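Local coordinates for protein probable endonuclease 4 (Thermotoga maritima, PDB 4HNO) that probably cleaves the phosphodiester bond at abasic sites in damaged DNA during base excision repair, as a metal-dependent TIM-barrel endonuclease, at residues Asp18-Asp23 / Asn30-Phe35; Asp221-Leu226 / Arg232-Gly237. All blocks are in the same frame, centred on the assembly; numbering follows the deposited sequence. Where two conformers were deposited one is given.

Contact 1: residues Asp18-Asp23 / Asn30-Phe35; sequences DRVPQD and NSFQIF
V20 of helix 20-26 packs its two methyl groups on F32 and I34 of strand 31-34. The helix and the strand are the second and third elements of a beta-alpha-beta unit of the TIM barrel, which begins with strand 7-10. The V20 CG1 methyl sits over one face of the F32 ring. V20 CG1 lies 3.6 Å from the centroid of the F32 ring and 9° off its normal, a well-centred CH-pi contact. V20 CG1 is set anti to the backbone N (chi1 174°), which aims it at the ring. V20 CG2 meets the I34 CG2 branch, 3.9 Å away. F32 takes the first torsion that puts CG between its own backbone N and carbonyl carbon (chi1 60°). This places the F32 ring under V20 CG1. F55 and M59 of helix 49-61 also touch F32, and C71 of strand 69-72 touches I34. The contact is therefore part of the apolar layer between the barrel strands and the outer helices. Q33, between the two strand residues, starts its side chain away from the helix. It reaches H218 and E263, both ligands, with E147 and D181, of one metal site: Q33 OE1 hydrogen-bonds H218 NE2, and Q33 NE2 hydrogen-bonds E263 OE2.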
# COMPACT_ATOMS: atom_id res chain seq x y z
N ASP A 18 -11.01 4.52 -16.03
CA ASP A 18 -11.06 5.91 -16.41
C ASP A 18 -11.97 6.76 -15.52
O ASP A 18 -11.83 7.98 -15.57
CB ASP A 18 -11.49 6.06 -17.86
CG ASP A 18 -12.82 5.45 -18.10
OD1 ASP A 18 -12.85 4.23 -18.34
OD2 ASP A 18 -13.83 6.15 -17.99
N ARG A 19 -12.82 6.16 -14.69
CA ARG A 19 -13.64 6.91 -13.76
C ARG A 19 -12.86 7.35 -12.52
O ARG A 19 -13.29 8.25 -11.79
CB ARG A 19 -14.86 6.09 -13.36
CG ARG A 19 -15.73 5.66 -14.54
CD ARG A 19 -16.46 6.84 -15.16
NE ARG A 19 -17.34 6.43 -16.25
CZ ARG A 19 -18.59 6.00 -16.09
NH1 ARG A 19 -19.12 5.93 -14.87
NH2 ARG A 19 -19.32 5.65 -17.14
N VAL A 20 -11.72 6.71 -12.27
CA VAL A 20 -11.00 6.88 -11.02
C VAL A 20 -10.48 8.31 -10.81
O VAL A 20 -10.62 8.83 -9.71
CB VAL A 20 -9.92 5.79 -10.85
CG1 VAL A 20 -9.07 6.08 -9.62
CG2 VAL A 20 -10.59 4.42 -10.74
N PRO A 21 -9.92 8.97 -11.84
CA PRO A 21 -9.45 10.33 -11.59
C PRO A 21 -10.57 11.29 -11.15
O PRO A 21 -10.40 12.03 -10.19
CB PRO A 21 -8.79 10.72 -12.92
CG PRO A 21 -8.31 9.38 -13.45
CD PRO A 21 -9.44 8.45 -13.13
N GLN A 22 -11.70 11.28 -11.85
CA GLN A 22 -12.82 12.13 -11.45
C GLN A 22 -13.35 11.75 -10.07
O GLN A 22 -13.68 12.61 -9.27
CB GLN A 22 -13.95 12.04 -12.47
CG GLN A 22 -15.18 12.84 -12.10
CD GLN A 22 -14.98 14.33 -12.27
OE1 GLN A 22 -15.07 14.85 -13.37
NE2 GLN A 22 -14.69 15.02 -11.17
N ASP A 23 -13.46 10.45 -9.81
CA ASP A 23 -13.96 10.01 -8.52
C ASP A 23 -13.03 10.48 -7.40
O ASP A 23 -13.49 10.88 -6.32
CB ASP A 23 -14.09 8.49 -8.47
CG ASP A 23 -15.17 7.93 -9.37
OD1 ASP A 23 -16.05 8.68 -9.82
OD2 ASP A 23 -15.14 6.70 -9.61
N ASN A 30 -6.18 13.76 -4.25
CA ASN A 30 -5.23 14.03 -5.32
C ASN A 30 -4.30 12.84 -5.52
O ASN A 30 -3.28 12.97 -6.19
CB ASN A 30 -4.45 15.32 -5.05
CG ASN A 30 -3.66 15.25 -3.76
OD1 ASN A 30 -3.43 14.18 -3.21
ND2 ASN A 30 -3.24 16.40 -3.27
N SER A 31 -4.69 11.69 -4.96
CA SER A 31 -3.93 10.45 -4.99
C SER A 31 -4.94 9.31 -4.98
O SER A 31 -6.09 9.51 -4.57
CB SER A 31 -3.09 10.35 -3.71
OG SER A 31 -2.24 11.47 -3.53
N PHE A 32 -4.55 8.11 -5.38
CA PHE A 32 -5.45 6.97 -5.27
C PHE A 32 -4.69 5.66 -5.34
O PHE A 32 -3.56 5.61 -5.83
CB PHE A 32 -6.55 6.97 -6.35
CG PHE A 32 -6.05 6.92 -7.78
CD1 PHE A 32 -5.66 5.73 -8.35
CD2 PHE A 32 -6.03 8.06 -8.56
CE1 PHE A 32 -5.24 5.68 -9.67
CE2 PHE A 32 -5.62 8.02 -9.87
CZ PHE A 32 -5.23 6.84 -10.43
N GLN A 33 -5.37 4.62 -4.87
CA GLN A 33 -4.95 3.24 -5.09
C GLN A 33 -6.11 2.49 -5.73
O GLN A 33 -7.26 2.77 -5.42
CB GLN A 33 -4.55 2.59 -3.76
CG GLN A 33 -4.13 1.14 -3.86
CD GLN A 33 -3.68 0.64 -2.51
OE1 GLN A 33 -2.49 0.62 -2.21
NE2 GLN A 33 -4.64 0.27 -1.69
N ILE A 34 -5.78 1.56 -6.62
CA ILE A 34 -6.76 0.71 -7.28
C ILE A 34 -6.24 -0.70 -7.33
O ILE A 34 -5.04 -0.94 -7.34
CB ILE A 34 -7.05 1.19 -8.72
CG1 ILE A 34 -5.76 1.49 -9.48
CG2 ILE A 34 -7.93 2.44 -8.69
CD1 ILE A 34 -5.94 1.59 -11.01
N PHE A 35 -7.15 -1.67 -7.43
CA PHE A 35 -6.76 -3.01 -7.87
C PHE A 35 -6.49 -2.97 -9.39
O PHE A 35 -7.01 -2.11 -10.09
CB PHE A 35 -7.83 -4.05 -7.53
CG PHE A 35 -7.93 -4.37 -6.06
CD1 PHE A 35 -9.12 -4.21 -5.39
CD2 PHE A 35 -6.84 -4.87 -5.36
CE1 PHE A 35 -9.21 -4.54 -4.03
CE2 PHE A 35 -6.93 -5.18 -4.01
CZ PHE A 35 -8.11 -5.01 -3.35

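Contact 2: residues Asp221-Leu226 / Arg232-Gly237; sequences DSKYPL and RHERIG. With MN (manganese (II) ion), chain C.
The Y224 ring meets R232 at its edge, with R232 CB in the ring plane and 3.7 Å from Y224 CE1. H233, on strand 233-234 of this beta hairpin, starts its side chain away from 221-226. H233 NE2 binds manganese at 2.1 Å; H184 and D231 are further ligands of this TIM-barrel metal site, where zinc is also seen. H233 ND1 hydrogen-bonds the backbone O of E263, which helps fix the ring's rotation. The H184 ring meets that of H233 with planes at about 60°. Strands 214-222 and 233-234 are antiparallel. D221 and E234 form a hydrogen-bonded pair, in which E234 N gives a bond to D221 O and the return bond from D221 N to E234 O is weak. S222 and H233 are the next, non-hydrogen-bonded pair. Beyond them K223 N hydrogen-bonds R232 O at 2.9 Å. K223 also reaches across with its side chain. Its chain bends at the last torsion (chi4 -80°), and K223 NZ meets E234 OE1 at 3.0 Å from above the carboxylate plane, a salt bridge. E234 OE2 accepts from R235 N, so both carboxylate oxygens are held. The S222 hydroxyl accepts from Y224 N in an ST turn, and a water links S222 OG to R232 N. The D221 carboxylate ties strand 214-222 to the chain after the hairpin, up to the start of helix 242-250. D221 OD1 accepts from S222 N and from I241 N, while D221 OD2 takes G242 N and, through its anti lone pair, G237 N at 3.0 Å.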
# COMPACT_ATOMS: atom_id res chain seq x y z
N ASP A 221 -7.20 3.86 10.61
CA ASP A 221 -7.29 3.69 12.05
C ASP A 221 -7.44 2.18 12.31
O ASP A 221 -7.51 1.37 11.37
CB ASP A 221 -8.44 4.56 12.61
CG ASP A 221 -8.21 5.04 14.04
OD1 ASP A 221 -7.61 4.29 14.83
OD2 ASP A 221 -8.69 6.17 14.36
N SER A 222 -7.49 1.81 13.58
CA SER A 222 -7.63 0.42 13.98
C SER A 222 -8.82 0.21 14.89
O SER A 222 -9.06 0.99 15.81
CB SER A 222 -6.38 -0.08 14.70
OG SER A 222 -6.57 -1.44 15.02
N LYS A 223 -9.54 -0.88 14.66
CA LYS A 223 -10.61 -1.29 15.56
C LYS A 223 -10.08 -1.80 16.90
O LYS A 223 -10.87 -1.99 17.82
CB LYS A 223 -11.50 -2.34 14.91
CG LYS A 223 -12.39 -1.74 13.83
CD LYS A 223 -13.46 -2.68 13.34
CE LYS A 223 -14.38 -1.97 12.35
NZ LYS A 223 -15.39 -1.11 13.05
N TYR A 224 -8.78 -2.04 17.00
CA TYR A 224 -8.20 -2.69 18.17
C TYR A 224 -7.03 -1.90 18.71
O TYR A 224 -6.44 -1.06 18.03
CB TYR A 224 -7.77 -4.13 17.83
CG TYR A 224 -8.96 -5.03 17.54
CD1 TYR A 224 -9.45 -5.16 16.25
CD2 TYR A 224 -9.61 -5.69 18.55
CE1 TYR A 224 -10.56 -5.94 15.95
CE2 TYR A 224 -10.75 -6.47 18.27
CZ TYR A 224 -11.20 -6.59 16.97
OH TYR A 224 -12.30 -7.36 16.65
N PRO A 225 -6.65 -2.19 19.96
CA PRO A 225 -5.53 -1.48 20.58
C PRO A 225 -4.18 -1.82 19.97
O PRO A 225 -4.01 -2.77 19.19
CB PRO A 225 -5.57 -1.96 22.04
CG PRO A 225 -6.93 -2.47 22.25
CD PRO A 225 -7.38 -3.02 20.94
N LEU A 226 -3.19 -1.03 20.38
CA LEU A 226 -1.81 -1.27 20.05
C LEU A 226 -1.44 -2.71 20.31
O LEU A 226 -1.71 -3.23 21.38
CB LEU A 226 -0.93 -0.35 20.88
CG LEU A 226 0.57 -0.43 20.66
CD1 LEU A 226 0.98 0.13 19.32
CD2 LEU A 226 1.28 0.31 21.78
N ARG A 232 -8.07 -5.19 11.50
CA ARG A 232 -9.40 -4.66 11.26
C ARG A 232 -9.32 -3.14 11.22
O ARG A 232 -9.16 -2.46 12.26
CB ARG A 232 -10.40 -5.15 12.32
CG ARG A 232 -10.67 -6.66 12.27
CD ARG A 232 -11.29 -7.09 10.94
NE ARG A 232 -11.68 -8.50 10.93
CZ ARG A 232 -10.88 -9.49 10.54
NH1 ARG A 232 -9.64 -9.25 10.13
NH2 ARG A 232 -11.33 -10.74 10.56
N HIS A 233 -9.40 -2.60 10.01
CA HIS A 233 -9.26 -1.18 9.81
C HIS A 233 -10.49 -0.45 10.35
O HIS A 233 -11.60 -0.98 10.37
CB HIS A 233 -9.13 -0.84 8.32
CG HIS A 233 -8.03 -1.56 7.60
ND1 HIS A 233 -7.77 -1.29 6.27
CD2 HIS A 233 -7.18 -2.55 7.94
CE1 HIS A 233 -6.79 -2.08 5.85
NE2 HIS A 233 -6.42 -2.87 6.84
N GLU A 234 -10.28 0.81 10.71
CA GLU A 234 -11.34 1.66 11.22
C GLU A 234 -11.21 3.04 10.56
O GLU A 234 -10.13 3.48 10.15
CB GLU A 234 -11.25 1.74 12.76
CG GLU A 234 -12.30 2.61 13.46
CD GLU A 234 -13.71 2.16 13.16
OE1 GLU A 234 -14.31 1.52 14.04
OE2 GLU A 234 -14.22 2.44 12.04
N ARG A 235 -12.35 3.71 10.50
CA ARG A 235 -12.45 5.08 10.01
C ARG A 235 -11.55 6.02 10.80
O ARG A 235 -11.40 5.87 12.01
CB ARG A 235 -13.91 5.54 10.10
CG ARG A 235 -14.81 4.58 9.32
CD ARG A 235 -16.13 5.11 8.92
NE ARG A 235 -15.99 6.35 8.17
CZ ARG A 235 -17.02 7.12 7.91
NH1 ARG A 235 -18.24 6.77 8.30
NH2 ARG A 235 -16.83 8.24 7.26
N ILE A 236 -10.98 7.00 10.11
CA ILE A 236 -10.03 7.91 10.75
C ILE A 236 -10.69 8.61 11.92
O ILE A 236 -11.72 9.27 11.78
CB ILE A 236 -9.54 8.97 9.74
CG1 ILE A 236 -8.86 8.32 8.52
CG2 ILE A 236 -8.60 9.96 10.44
CD1 ILE A 236 -7.73 7.42 8.85
N GLY A 237 -10.07 8.48 13.09
CA GLY A 237 -10.56 9.13 14.29
C GLY A 237 -11.52 8.30 15.10
O GLY A 237 -11.87 8.68 16.21
MN MN C . -5.41 -4.73 6.57
O HOH W 1 -6.68 -4.06 13.77

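How the contacts relate
From the N terminus, strand 7-10 leads into helix 20-26. Contact 1 closes the stretch from the start of this helix to strand 31-34, within one beta-alpha-beta unit. The chain then passes through the next helices and strands of the barrel before strand 214-222. Contact 2 closes the hairpin loop between this strand and strand 233-234. The two contacts follow one another in series and neither nest nor cross. The centres of contacts 1 and 2 are about 24 Å apart, and the two do not touch. Contact 1 joins the outer helix layer to the barrel wall, whereas contact 2 adds an antiparallel strand that brings a metal ligand to the site. Both reach the same curled sheet.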